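GDSL-esterase (Pseudoalteromonas sp., PDB 3HP4) is an esterase of the GDSL (SGNH-hydrolase) family, covalently blocked here by monoethylphosphonate, and may act on lysophospholipids. Local coordinates at residues L55-L58 and D59-E63; D30-A34 and E35-I39. One frame throughout, in Å; residues are numbered along the deposited sequence.

Overall arrangement
Interaction 2 comes first along the chain, at the end of helix 24-34 and the loop into edge strand 39-43; interaction 1 follows on helix 51-65, one helix later. Their centres are 27 Å apart and their nearest atoms about 15 Å, so they do not touch. What they share is the five-stranded parallel sheet, and strand 3-9 in particular: Leu58 and Leu61 rest on Leu6, while Ile39 touches Ile5, its neighbour in that strand. The two helices accordingly cover opposite faces of the sheet, helix 51-65 beside helix 85-101 and helix 24-34 beside helix 166-183, building the three-layer α/β/α sandwich of SGNH hydrolases.

Interaction 1: residues L55-L58 and D59-E63; sequences LRRL and DALLE
With CG swung anti to its backbone N (chi1 -179°), Leu58 sends CD1 forward along helix 51-65, and Leu62, one turn on, turns CG beside its own N (chi1 -64°) to meet it. The two side chains cross obliquely: CD1 of Leu58 lies 3.7 Å from CG of Leu62. The reverse approach, Leu62 CD1 to Leu58 CG, is 3.8 Å, so each leucine sets a methyl against the branch point of the other. A bend in the Arg57 chain at chi3 (51°) brings NH2 to 3.8 Å from CD1 of Leu61, an oblique contact on the guanidinium. Its polar grip comes from Glu49, which pairs with NH1, and from Ala44 O, which takes NH2.

Here the backbone closes directly. Leu62 N gives a nearly straight bond of 2.9 Å to Leu58 O, and Leu61 N reaches Arg57 O at 3.2 Å, in the carbonyl plane. The preceding two turn bonds are opened and taken over by water. Water 1 donates to Leu55 O (2.7 Å) and accepts from Asp59 N (2.9 Å), and water 2 joins Arg56 O to Ala60 N in the same way.

Leu58 and Leu61 press on Leu6 of strand 3-9, with Leu58 also against Leu95 of helix 85-101, while Leu62 packs on Pro67 and Ala102; Asp59 OD1 pairs with Lys98 of helix 85-101. The helix is thus two-sided in its chemistry: Leu58 and Leu61 face the sheet where the amide bonds are direct, and on the other side, with exposed Asp59 and Ala60, two carbonyls and two amides stay satisfied through water although the turn has opened too far for them to meet.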
loop_
_atom_site.group_PDB
_atom_site.type_symbol
_atom_site.label_atom_id
_atom_site.label_comp_id
_atom_site.label_asym_id
_atom_site.label_seq_id
_atom_site.Cartn_x
_atom_site.Cartn_y
_atom_site.Cartn_z
ATOM N N LEU A 55 -7.796 -8.789 -5.617
ATOM C CA LEU A 55 -7.876 -9.187 -6.995
ATOM C C LEU A 55 -9.332 -9.340 -7.434
ATOM O O LEU A 55 -9.687 -8.996 -8.587
ATOM C CB LEU A 55 -7.017 -10.439 -7.188
ATOM C CG LEU A 55 -6.871 -10.937 -8.620
ATOM C CD1 LEU A 55 -6.205 -9.947 -9.573
ATOM C CD2 LEU A 55 -6.087 -12.250 -8.599
ATOM N N ARG A 56 -10.215 -9.770 -6.528
ATOM C CA ARG A 56 -11.625 -9.916 -6.825
ATOM C C ARG A 56 -12.356 -8.580 -6.960
ATOM O O ARG A 56 -13.419 -8.515 -7.561
ATOM C CB ARG A 56 -12.307 -10.749 -5.720
ATOM C CG ARG A 56 -11.916 -12.213 -5.705
ATOM C CD ARG A 56 -12.721 -12.984 -4.625
ATOM N NE ARG A 56 -12.030 -12.995 -3.329
ATOM C CZ ARG A 56 -11.114 -13.895 -2.958
ATOM N NH1 ARG A 56 -10.766 -14.890 -3.776
ATOM N NH2 ARG A 56 -10.545 -13.806 -1.758
ATOM N N ARG A 57 -11.792 -7.505 -6.423
ATOM C CA ARG A 57 -12.423 -6.181 -6.420
ATOM C C ARG A 57 -11.896 -5.247 -7.497
ATOM O O ARG A 57 -12.519 -4.219 -7.802
ATOM C CB ARG A 57 -12.163 -5.536 -5.031
ATOM C CG ARG A 57 -12.967 -6.163 -3.902
ATOM C CD ARG A 57 -12.447 -5.802 -2.520
ATOM N NE ARG A 57 -12.312 -4.370 -2.432
ATOM C CZ ARG A 57 -11.204 -3.708 -2.061
ATOM N NH1 ARG A 57 -10.072 -4.311 -1.670
ATOM N NH2 ARG A 57 -11.279 -2.402 -2.105
ATOM N N LEU A 58 -10.710 -5.540 -8.044
ATOM C CA LEU A 58 -10.033 -4.490 -8.776
ATOM C C LEU A 58 -10.688 -4.141 -10.099
ATOM O O LEU A 58 -10.703 -2.952 -10.462
ATOM C CB LEU A 58 -8.540 -4.875 -8.961
ATOM C CG LEU A 58 -7.752 -3.801 -9.711
ATOM C CD1 LEU A 58 -7.682 -2.459 -8.998
ATOM C CD2 LEU A 58 -6.281 -4.313 -9.945
ATOM N N ASP A 59 -11.190 -5.114 -10.838
ATOM C CA ASP A 59 -11.818 -4.757 -12.109
ATOM C C ASP A 59 -12.914 -3.721 -11.916
ATOM O O ASP A 59 -13.006 -2.753 -12.684
ATOM C CB ASP A 59 -12.453 -5.981 -12.791
ATOM C CG ASP A 59 -11.433 -6.971 -13.359
ATOM O OD1 ASP A 59 -10.334 -6.592 -13.771
ATOM O OD2 ASP A 59 -11.811 -8.171 -13.430
ATOM N N ALA A 60 -13.749 -3.941 -10.913
ATOM C CA ALA A 60 -14.831 -2.980 -10.656
ATOM C C ALA A 60 -14.329 -1.615 -10.256
ATOM O O ALA A 60 -14.871 -0.601 -10.711
ATOM C CB ALA A 60 -15.784 -3.545 -9.636
ATOM N N LEU A 61 -13.266 -1.544 -9.424
ATOM C CA LEU A 61 -12.702 -0.251 -9.066
ATOM C C LEU A 61 -12.099 0.486 -10.257
ATOM O O LEU A 61 -12.216 1.694 -10.385
ATOM C CB LEU A 61 -11.603 -0.384 -7.983
ATOM C CG LEU A 61 -12.143 -0.877 -6.674
ATOM C CD1 LEU A 61 -10.958 -1.362 -5.792
ATOM C CD2 LEU A 61 -12.870 0.234 -5.969
ATOM N N LEU A 62 -11.408 -0.229 -11.143
ATOM C CA LEU A 62 -10.839 0.410 -12.317
ATOM C C LEU A 62 -11.941 0.960 -13.237
ATOM O O LEU A 62 -11.783 2.059 -13.773
ATOM C CB LEU A 62 -9.933 -0.577 -13.108
ATOM C CG LEU A 62 -8.682 -1.040 -12.315
ATOM C CD1 LEU A 62 -8.030 -2.185 -13.092
ATOM C CD2 LEU A 62 -7.710 0.112 -12.140
ATOM N N GLU A 63 -13.017 0.202 -13.423
ATOM C CA GLU A 63 -14.143 0.707 -14.205
ATOM C C GLU A 63 -14.763 1.907 -13.519
ATOM O O GLU A 63 -15.209 2.852 -14.213
ATOM C CB GLU A 63 -15.137 -0.419 -14.368
ATOM C CG GLU A 63 -16.359 -0.010 -15.204
ATOM C CD GLU A 63 -17.311 -1.185 -15.494
ATOM O OE1 GLU A 63 -18.456 -1.210 -14.995
ATOM O OE2 GLU A 63 -16.880 -2.114 -16.202
HETATM O O HOH W 1 -11.552 -7.939 -10.297
HETATM O O HOH W 2 -14.141 -6.579 -9.746
#

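Interaction 2: residues D30-A34 and E35-I39; sequences DKYDA and EQSDI
An ST turn at Ser37 shapes the loop that takes helix 24-34 into strand 39-43, the return leg of the beta-alpha-beta crossover that starts at strand 3-9. Ser37 OG accepts from Ile39 N at 3.0 Å in an almost straight bond (169°), and the same hydroxyl oxygen lies 3.5 Å from CD1 of Tyr32. The turn thereby folds Ile39 back over the tyrosine ring: Ile39 CB stands above its centre, 3.9 Å from the centroid and 12° off the normal, a CH-pi contact. Two branches extend the cover, CG2 at 3.5 Å from Tyr32 CE2 and CD1 at 3.6 Å from Tyr32 CE1. Ile178 of helix 166-183 also packs on Tyr32. An alanine in place of Tyr32 takes away the ring face under Ile39, and the gap so opened between the helix end and the edge strand would probably let the isoleucine shift.

The backbone is tied off at Tyr32 O, which is held by three donors. Glu35 N and Ser37 N come to it from opposite faces of the carbonyl plane, Glu35 N from steeply above it and off the lone pairs, Ser37 N nearer the plane at 3.2 Å, and water 4 adds a third bond while also donating to Ser37 O.

Lys31 runs extended until its last torsion bends (chi4 68°), which turns NZ onto Glu35 in a salt bridge; Tyr175 adds a cation-pi contact to this lysine. NZ meets the syn lone pair of Glu35 OE2 at 3.0 Å, while water 3 accepts from that same NZ and donates to the other carboxylate oxygen, OE1.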
loop_
_atom_site.group_PDB
_atom_site.type_symbol
_atom_site.label_atom_id
_atom_site.label_comp_id
_atom_site.label_asym_id
_atom_site.label_seq_id
_atom_site.Cartn_x
_atom_site.Cartn_y
_atom_site.Cartn_z
ATOM N N ASP A 30 -5.200 16.539 2.477
ATOM C CA ASP A 30 -5.252 17.901 3.047
ATOM C C ASP A 30 -3.995 18.645 2.636
ATOM O O ASP A 30 -4.029 19.834 2.319
ATOM C CB ASP A 30 -5.330 17.883 4.579
ATOM C CG ASP A 30 -6.627 17.312 5.129
ATOM O OD1 ASP A 30 -7.658 17.261 4.417
ATOM O OD2 ASP A 30 -6.634 16.967 6.338
ATOM N N LYS A 31 -2.850 17.969 2.685
ATOM C CA LYS A 31 -1.566 18.582 2.328
ATOM C C LYS A 31 -1.552 18.970 0.869
ATOM O O LYS A 31 -1.204 20.098 0.509
ATOM C CB LYS A 31 -0.388 17.658 2.674
ATOM C CG LYS A 31 0.985 18.180 2.283
ATOM C CD LYS A 31 2.068 17.212 2.755
ATOM C CE LYS A 31 3.480 17.690 2.378
ATOM N NZ LYS A 31 3.854 18.918 3.136
ATOM N N TYR A 32 -1.991 18.078 -0.003
ATOM C CA TYR A 32 -2.102 18.398 -1.420
ATOM C C TYR A 32 -3.010 19.616 -1.638
ATOM O O TYR A 32 -2.673 20.480 -2.457
ATOM C CB TYR A 32 -2.640 17.202 -2.216
ATOM C CG TYR A 32 -1.652 16.041 -2.346
ATOM C CD1 TYR A 32 -0.276 16.264 -2.542
ATOM C CD2 TYR A 32 -2.102 14.759 -2.314
ATOM C CE1 TYR A 32 0.605 15.187 -2.691
ATOM C CE2 TYR A 32 -1.204 13.682 -2.461
ATOM C CZ TYR A 32 0.113 13.923 -2.675
ATOM O OH TYR A 32 0.952 12.820 -2.813
ATOM N N ASP A 33 -4.161 19.611 -0.980
ATOM C CA ASP A 33 -5.172 20.707 -1.132
ATOM C C ASP A 33 -4.556 22.020 -0.709
ATOM O O ASP A 33 -4.965 23.070 -1.234
ATOM C CB ASP A 33 -6.389 20.419 -0.248
ATOM C CG ASP A 33 -7.244 19.254 -0.724
ATOM O OD1 ASP A 33 -7.031 18.667 -1.829
ATOM O OD2 ASP A 33 -8.150 18.840 0.067
ATOM N N ALA A 34 -3.612 22.031 0.225
ATOM C CA ALA A 34 -3.085 23.304 0.756
ATOM C C ALA A 34 -1.840 23.758 -0.021
ATOM O O ALA A 34 -1.332 24.869 0.188
ATOM C CB ALA A 34 -2.746 23.121 2.203
ATOM N N GLU A 35 -1.366 22.918 -0.939
ATOM C CA GLU A 35 -0.178 23.225 -1.675
ATOM C C GLU A 35 -0.335 23.258 -3.192
ATOM O O GLU A 35 0.612 23.009 -3.930
ATOM C CB GLU A 35 0.924 22.255 -1.257
ATOM C CG GLU A 35 1.128 22.239 0.250
ATOM C CD GLU A 35 2.197 21.260 0.744
ATOM O OE1 GLU A 35 2.775 20.489 -0.090
ATOM O OE2 GLU A 35 2.434 21.267 1.979
ATOM N N GLN A 36 -1.548 23.472 -3.654
ATOM C CA GLN A 36 -1.826 23.686 -5.077
ATOM C C GLN A 36 -1.375 22.468 -5.863
ATOM O O GLN A 36 -0.802 22.603 -6.959
ATOM C CB GLN A 36 -1.145 24.960 -5.634
ATOM C CG GLN A 36 -1.532 26.230 -4.906
ATOM C CD GLN A 36 -0.682 26.456 -3.721
ATOM O OE1 GLN A 36 0.545 26.575 -3.833
ATOM N NE2 GLN A 36 -1.316 26.576 -2.554
ATOM N N SER A 37 -1.640 21.288 -5.344
ATOM C CA SER A 37 -1.383 20.036 -6.102
ATOM C C SER A 37 -2.562 19.565 -6.954
ATOM O O SER A 37 -3.727 19.895 -6.646
ATOM C CB SER A 37 -1.180 18.943 -5.069
ATOM O OG SER A 37 -0.860 17.694 -5.691
ATOM N N ASP A 38 -2.263 18.876 -8.022
ATOM C CA ASP A 38 -3.388 18.249 -8.719
ATOM C C ASP A 38 -3.561 16.795 -8.332
ATOM O O ASP A 38 -4.353 16.098 -8.965
ATOM C CB ASP A 38 -3.213 18.397 -10.223
ATOM C CG ASP A 38 -2.018 17.659 -10.767
ATOM O OD1 ASP A 38 -1.199 16.988 -10.142
ATOM O OD2 ASP A 38 -1.915 17.739 -12.041
ATOM N N ILE A 39 -2.867 16.294 -7.343
ATOM C CA ILE A 39 -3.004 14.869 -7.021
ATOM C C ILE A 39 -4.302 14.657 -6.244
ATOM O O ILE A 39 -4.640 15.366 -5.305
ATOM C CB ILE A 39 -1.807 14.426 -6.177
ATOM C CG1 ILE A 39 -0.530 14.559 -7.030
ATOM C CG2 ILE A 39 -1.970 12.957 -5.754
ATOM C CD1 ILE A 39 0.805 14.380 -6.237
HETATM O O HOH W 3 5.557 20.139 1.027
HETATM O O HOH W 4 -4.776 21.602 -4.456
#